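Local coordinates for MaoC domain protein dehydratase (Chloroflexus aurantiacus, PDB 4E3E), which catalyses the reversible dehydration of beta-methylmalyl-CoA to mesaconyl-CoA in the glyoxylate assimilation cycle, at residues N267-N281 with Y334-M348. Numbering follows the deposited sequence.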
loop_
_atom_site.group_PDB
_atom_site.type_symbol
_atom_site.label_atom_id
_atom_site.label_comp_id
_atom_site.label_asym_id
_atom_site.label_seq_id
_atom_site.Cartn_x
_atom_site.Cartn_y
_atom_site.Cartn_z
ATOM N N ASN A 267 -11.597 14.029 -19.478
ATOM C CA ASN A 267 -10.574 14.831 -20.176
ATOM C C ASN A 267 -10.048 16.017 -19.367
ATOM O O ASN A 267 -9.191 16.771 -19.855
ATOM C CB ASN A 267 -11.049 15.251 -21.581
ATOM C CG ASN A 267 -11.013 14.093 -22.563
ATOM O OD1 ASN A 267 -11.991 13.822 -23.267
ATOM N ND2 ASN A 267 -9.889 13.392 -22.602
ATOM N N ALA A 268 -10.547 16.174 -18.129
ATOM C CA ALA A 268 -9.992 17.163 -17.200
ATOM C C ALA A 268 -8.662 16.615 -16.693
ATOM O O ALA A 268 -8.563 16.109 -15.567
ATOM C CB ALA A 268 -10.948 17.442 -16.047
ATOM N N LEU A 269 -7.641 16.734 -17.530
ATOM C CA LEU A 269 -6.419 15.950 -17.355
ATOM C C LEU A 269 -5.653 16.219 -16.071
ATOM O O LEU A 269 -5.021 15.301 -15.518
ATOM C CB LEU A 269 -5.502 16.119 -18.556
ATOM C CG LEU A 269 -5.994 15.361 -19.791
ATOM C CD1 LEU A 269 -4.905 15.442 -20.835
ATOM C CD2 LEU A 269 -6.400 13.901 -19.489
ATOM N N SER A 270 -5.707 17.464 -15.597
ATOM C CA SER A 270 -4.990 17.835 -14.379
ATOM C C SER A 270 -5.636 19.042 -13.748
ATOM O O SER A 270 -6.327 19.819 -14.425
ATOM C CB SER A 270 -3.521 18.137 -14.676
ATOM O OG SER A 270 -3.400 19.321 -15.452
ATOM N N ILE A 271 -5.406 19.187 -12.447
ATOM C CA ILE A 271 -5.866 20.331 -11.691
ATOM C C ILE A 271 -4.773 21.379 -11.696
ATOM O O ILE A 271 -3.622 21.091 -11.322
ATOM C CB ILE A 271 -6.218 19.953 -10.236
ATOM C CG1 ILE A 271 -7.420 18.995 -10.224
ATOM C CG2 ILE A 271 -6.450 21.226 -9.424
ATOM C CD1 ILE A 271 -7.718 18.368 -8.862
ATOM N N ALA A 272 -5.122 22.585 -12.142
ATOM C CA ALA A 272 -4.142 23.656 -12.258
ATOM C C ALA A 272 -4.239 24.673 -11.122
ATOM O O ALA A 272 -3.286 25.423 -10.871
ATOM C CB ALA A 272 -4.266 24.336 -13.609
ATOM N N ALA A 273 -5.381 24.704 -10.436
ATOM C CA ALA A 273 -5.563 25.604 -9.311
ATOM C C ALA A 273 -6.640 25.105 -8.373
ATOM O O ALA A 273 -7.590 24.442 -8.803
ATOM C CB ALA A 273 -5.936 27.005 -9.794
ATOM N N ILE A 274 -6.491 25.451 -7.099
ATOM C CA ILE A 274 -7.560 25.307 -6.110
ATOM C C ILE A 274 -8.020 26.710 -5.696
ATOM O O ILE A 274 -7.221 27.509 -5.212
ATOM C CB ILE A 274 -7.091 24.514 -4.879
ATOM C CG1 ILE A 274 -6.750 23.078 -5.294
ATOM C CG2 ILE A 274 -8.170 24.515 -3.797
ATOM C CD1 ILE A 274 -5.839 22.346 -4.326
ATOM N N ASN A 275 -9.305 26.993 -5.891
ATOM C CA ASN A 275 -9.868 28.328 -5.625
ATOM C C ASN A 275 -10.460 28.437 -4.229
ATOM O O ASN A 275 -10.304 29.456 -3.545
ATOM C CB ASN A 275 -10.933 28.654 -6.673
ATOM C CG ASN A 275 -10.423 28.451 -8.087
ATOM O OD1 ASN A 275 -11.034 27.730 -8.897
ATOM N ND2 ASN A 275 -9.285 29.049 -8.382
ATOM N N SER A 276 -11.146 27.388 -3.805
ATOM C CA SER A 276 -11.635 27.331 -2.431
ATOM C C SER A 276 -12.006 25.900 -2.117
ATOM O O SER A 276 -12.122 25.067 -3.025
ATOM C CB SER A 276 -12.814 28.285 -2.202
ATOM O OG SER A 276 -13.967 27.804 -2.850
ATOM N N GLY A 277 -12.174 25.617 -0.831
ATOM C CA GLY A 277 -12.430 24.270 -0.368
ATOM C C GLY A 277 -12.967 24.390 1.030
ATOM O O GLY A 277 -12.357 25.037 1.887
ATOM N N ARG A 278 -14.123 23.790 1.252
ATOM C CA ARG A 278 -14.724 23.739 2.571
ATOM C C ARG A 278 -15.043 22.293 2.910
ATOM O O ARG A 278 -15.716 21.605 2.132
ATOM C CB ARG A 278 -16.005 24.558 2.613
ATOM C CG ARG A 278 -15.826 25.963 3.161
ATOM C CD ARG A 278 -17.086 26.809 3.016
ATOM N NE ARG A 278 -17.309 27.057 1.588
ATOM C CZ ARG A 278 -17.926 28.112 1.062
ATOM N NH1 ARG A 278 -18.418 29.078 1.834
ATOM N NH2 ARG A 278 -18.053 28.195 -0.258
ATOM N N HIS A 279 -14.540 21.838 4.058
ATOM C CA HIS A 279 -14.916 20.538 4.616
ATOM C C HIS A 279 -16.096 20.781 5.490
ATOM O O HIS A 279 -15.945 21.074 6.660
ATOM C CB HIS A 279 -13.747 19.921 5.381
ATOM C CG HIS A 279 -12.480 19.876 4.570
ATOM N ND1 HIS A 279 -12.289 18.981 3.578
ATOM C CD2 HIS A 279 -11.359 20.700 4.576
ATOM C CE1 HIS A 279 -11.096 19.205 2.994
ATOM N NE2 HIS A 279 -10.522 20.251 3.607
ATOM N N THR A 280 -17.283 20.670 4.899
ATOM C CA THR A 280 -18.516 21.195 5.483
ATOM C C THR A 280 -19.051 20.366 6.640
ATOM O O THR A 280 -19.694 20.897 7.537
ATOM C CB THR A 280 -19.607 21.326 4.400
ATOM O OG1 THR A 280 -19.717 20.085 3.701
ATOM C CG2 THR A 280 -19.217 22.399 3.373
ATOM N N ASN A 281 -18.820 19.061 6.595
ATOM C CA ASN A 281 -19.146 18.143 7.683
ATOM C C ASN A 281 -18.036 17.101 7.748
ATOM O O ASN A 281 -17.364 16.859 6.735
ATOM C CB ASN A 281 -20.519 17.475 7.461
ATOM C CG ASN A 281 -21.674 18.435 7.673
ATOM O OD1 ASN A 281 -21.920 18.890 8.789
ATOM N ND2 ASN A 281 -22.391 18.747 6.602
ATOM N N TYR A 334 -25.306 24.322 4.547
ATOM C CA TYR A 334 -25.086 23.111 3.784
ATOM C C TYR A 334 -25.999 22.008 4.255
ATOM O O TYR A 334 -26.247 21.876 5.448
ATOM C CB TYR A 334 -23.646 22.662 3.933
ATOM C CG TYR A 334 -22.682 23.494 3.126
ATOM C CD1 TYR A 334 -22.525 23.270 1.757
ATOM C CD2 TYR A 334 -21.931 24.505 3.721
ATOM C CE1 TYR A 334 -21.650 24.024 1.005
ATOM C CE2 TYR A 334 -21.028 25.262 2.961
ATOM C CZ TYR A 334 -20.904 25.016 1.609
ATOM O OH TYR A 334 -20.016 25.743 0.846
ATOM N N ASP A 335 -26.508 21.237 3.297
ATOM C CA ASP A 335 -27.232 19.996 3.558
ATOM C C ASP A 335 -26.383 19.106 4.477
ATOM O O ASP A 335 -25.171 19.011 4.272
ATOM C CB ASP A 335 -27.494 19.309 2.212
ATOM C CG ASP A 335 -28.350 18.067 2.333
ATOM O OD1 ASP A 335 -29.527 18.121 1.927
ATOM O OD2 ASP A 335 -27.846 17.036 2.826
ATOM N N PRO A 336 -27.007 18.460 5.496
ATOM C CA PRO A 336 -26.229 17.644 6.439
ATOM C C PRO A 336 -25.404 16.556 5.745
ATOM O O PRO A 336 -24.404 16.102 6.303
ATOM C CB PRO A 336 -27.295 17.008 7.356
ATOM C CG PRO A 336 -28.633 17.378 6.793
ATOM C CD PRO A 336 -28.425 18.560 5.884
ATOM N N ALA A 337 -25.808 16.162 4.536
ATOM C CA ALA A 337 -25.132 15.094 3.792
ATOM C C ALA A 337 -23.856 15.551 3.074
ATOM O O ALA A 337 -23.028 14.711 2.684
ATOM C CB ALA A 337 -26.097 14.446 2.801
ATOM N N VAL A 338 -23.690 16.864 2.906
ATOM C CA VAL A 338 -22.545 17.407 2.163
ATOM C C VAL A 338 -21.289 17.498 3.048
ATOM O O VAL A 338 -21.324 18.110 4.133
ATOM C CB VAL A 338 -22.863 18.791 1.546
ATOM C CG1 VAL A 338 -21.620 19.387 0.889
ATOM C CG2 VAL A 338 -23.994 18.684 0.531
ATOM N N VAL A 339 -20.181 16.922 2.570
ATOM C CA VAL A 339 -18.935 16.863 3.350
ATOM C C VAL A 339 -17.820 17.698 2.734
ATOM O O VAL A 339 -16.848 18.049 3.420
ATOM C CB VAL A 339 -18.442 15.407 3.602
ATOM C CG1 VAL A 339 -19.440 14.640 4.493
ATOM C CG2 VAL A 339 -18.144 14.678 2.285
ATOM N N LEU A 340 -17.974 18.026 1.455
ATOM C CA LEU A 340 -16.939 18.761 0.726
ATOM C C LEU A 340 -17.578 19.685 -0.289
ATOM O O LEU A 340 -18.455 19.261 -1.040
ATOM C CB LEU A 340 -16.026 17.797 -0.015
ATOM C CG LEU A 340 -14.897 18.490 -0.795
ATOM C CD1 LEU A 340 -13.909 19.116 0.191
ATOM C CD2 LEU A 340 -14.208 17.525 -1.766
ATOM N N ASP A 341 -17.143 20.942 -0.302
ATOM C CA ASP A 341 -17.477 21.880 -1.366
ATOM C C ASP A 341 -16.147 22.377 -1.919
ATOM O O ASP A 341 -15.487 23.199 -1.291
ATOM C CB ASP A 341 -18.321 23.037 -0.808
ATOM C CG ASP A 341 -18.716 24.053 -1.872
ATOM O OD1 ASP A 341 -18.299 23.906 -3.052
ATOM O OD2 ASP A 341 -19.434 25.013 -1.523
ATOM N N PHE A 342 -15.759 21.874 -3.087
ATOM C CA PHE A 342 -14.397 22.046 -3.611
ATOM C C PHE A 342 -14.468 22.779 -4.946
ATOM O O PHE A 342 -15.134 22.317 -5.866
ATOM C CB PHE A 342 -13.739 20.657 -3.771
ATOM C CG PHE A 342 -12.282 20.686 -4.189
ATOM C CD1 PHE A 342 -11.324 21.360 -3.433
ATOM C CD2 PHE A 342 -11.855 19.981 -5.327
ATOM C CE1 PHE A 342 -9.979 21.368 -3.827
ATOM C CE2 PHE A 342 -10.509 19.983 -5.723
ATOM C CZ PHE A 342 -9.578 20.682 -4.968
ATOM N N ASP A 343 -13.785 23.917 -5.047
ATOM C CA ASP A 343 -13.890 24.806 -6.198
ATOM C C ASP A 343 -12.478 24.930 -6.751
ATOM O O ASP A 343 -11.574 25.408 -6.068
ATOM C CB ASP A 343 -14.461 26.167 -5.703
ATOM C CG ASP A 343 -14.341 27.322 -6.720
ATOM O OD1 ASP A 343 -13.780 27.211 -7.847
ATOM O OD2 ASP A 343 -14.831 28.406 -6.358
ATOM N N TYR A 344 -12.280 24.483 -7.986
ATOM C CA TYR A 344 -10.949 24.360 -8.536
ATOM C C TYR A 344 -11.011 24.541 -10.034
ATOM O O TYR A 344 -12.096 24.660 -10.620
ATOM C CB TYR A 344 -10.324 22.993 -8.165
ATOM C CG TYR A 344 -11.124 21.789 -8.636
ATOM C CD1 TYR A 344 -12.385 21.510 -8.091
ATOM C CD2 TYR A 344 -10.635 20.941 -9.645
ATOM C CE1 TYR A 344 -13.132 20.419 -8.517
ATOM C CE2 TYR A 344 -11.381 19.842 -10.080
ATOM C CZ TYR A 344 -12.635 19.585 -9.502
ATOM O OH TYR A 344 -13.391 18.500 -9.918
ATOM N N THR A 345 -9.842 24.574 -10.650
ATOM C CA THR A 345 -9.730 24.810 -12.071
ATOM C C THR A 345 -8.932 23.685 -12.726
ATOM O O THR A 345 -7.794 23.367 -12.308
ATOM C CB THR A 345 -9.059 26.161 -12.343
ATOM O OG1 THR A 345 -9.857 27.204 -11.770
ATOM C CG2 THR A 345 -8.918 26.413 -13.842
ATOM N N VAL A 346 -9.535 23.092 -13.754
ATOM C CA VAL A 346 -8.909 21.995 -14.484
ATOM C C VAL A 346 -8.486 22.484 -15.860
ATOM O O VAL A 346 -9.010 23.484 -16.374
ATOM C CB VAL A 346 -9.859 20.790 -14.633
ATOM C CG1 VAL A 346 -10.213 20.217 -13.260
ATOM C CG2 VAL A 346 -11.132 21.196 -15.392
ATOM N N LEU A 347 -7.518 21.798 -16.446
ATOM C CA LEU A 347 -7.161 22.017 -17.834
ATOM C C LEU A 347 -7.786 20.885 -18.646
ATOM O O LEU A 347 -7.786 19.736 -18.194
ATOM C CB LEU A 347 -5.637 22.024 -18.016
ATOM C CG LEU A 347 -4.807 22.992 -17.159
ATOM C CD1 LEU A 347 -3.317 22.778 -17.398
ATOM C CD2 LEU A 347 -5.185 24.443 -17.430
HETATM N N MSE A 348 -8.307 21.204 -19.833
HETATM C CA MSE A 348 -8.904 20.192 -20.724
HETATM C C MSE A 348 -8.539 20.480 -22.166
HETATM O O MSE A 348 -8.598 21.630 -22.595
HETATM C CB MSE A 348 -10.422 20.214 -20.539
HETATM C CG MSE A 348 -11.113 19.213 -21.463
HETATM SE SE MSE A 348 -13.039 19.030 -21.039
HETATM C CE MSE A 348 -13.108 18.303 -19.190
HETATM O O HOH W 1 -14.330 17.066 3.304
HETATM O O HOH W 2 -24.375 20.821 7.409
#
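Two classic beta bulges punctuate the antiparallel pairing of strands 270-278 and 338-348 in the hot-dog sheet. At one, A272 and A273 both face T345; at the other, N275 and S276 both give their N-H to D343 O, S276 N lying 3.0 Å from it. Beyond the second bulge regular pairing resumes, with R278 N 2.9 Å from D341 O.

On the face turned to helices 65-80 and 250-265, I274 crosses F342 at about a right angle, its CG2 3.6 Å from F342 CE1. I271 likewise lies across Y344, CG1 3.8 Å from CD2. F342 CG stands anti to its own N (chi1 -175°), an orientation that carries the ring beside I274.

Where the strand pair gives way to loops, T280 CG2 sits over the centre of the Y334 ring, 3.3 Å from the centroid, in a CH-pi contact, while Y334 OH donates to the anti lone pair of D341 OD2 at 2.5 Å. Replacing this tyrosine with an alanine would probably leave the T280 methyl without its aromatic floor and D341 with one donor fewer, although R313 and Y327 also hold that carboxylate. V338 O is gripped twice, by T280 OG1 from above the carbonyl plane (2.6 Å) and by N281 ND2.

I271 also approaches S65, a probable substrate-binding residue, and helix 250-265 packs on F342 and L340: a curved antiparallel sheet against a long helix, as in the hot-dog fold.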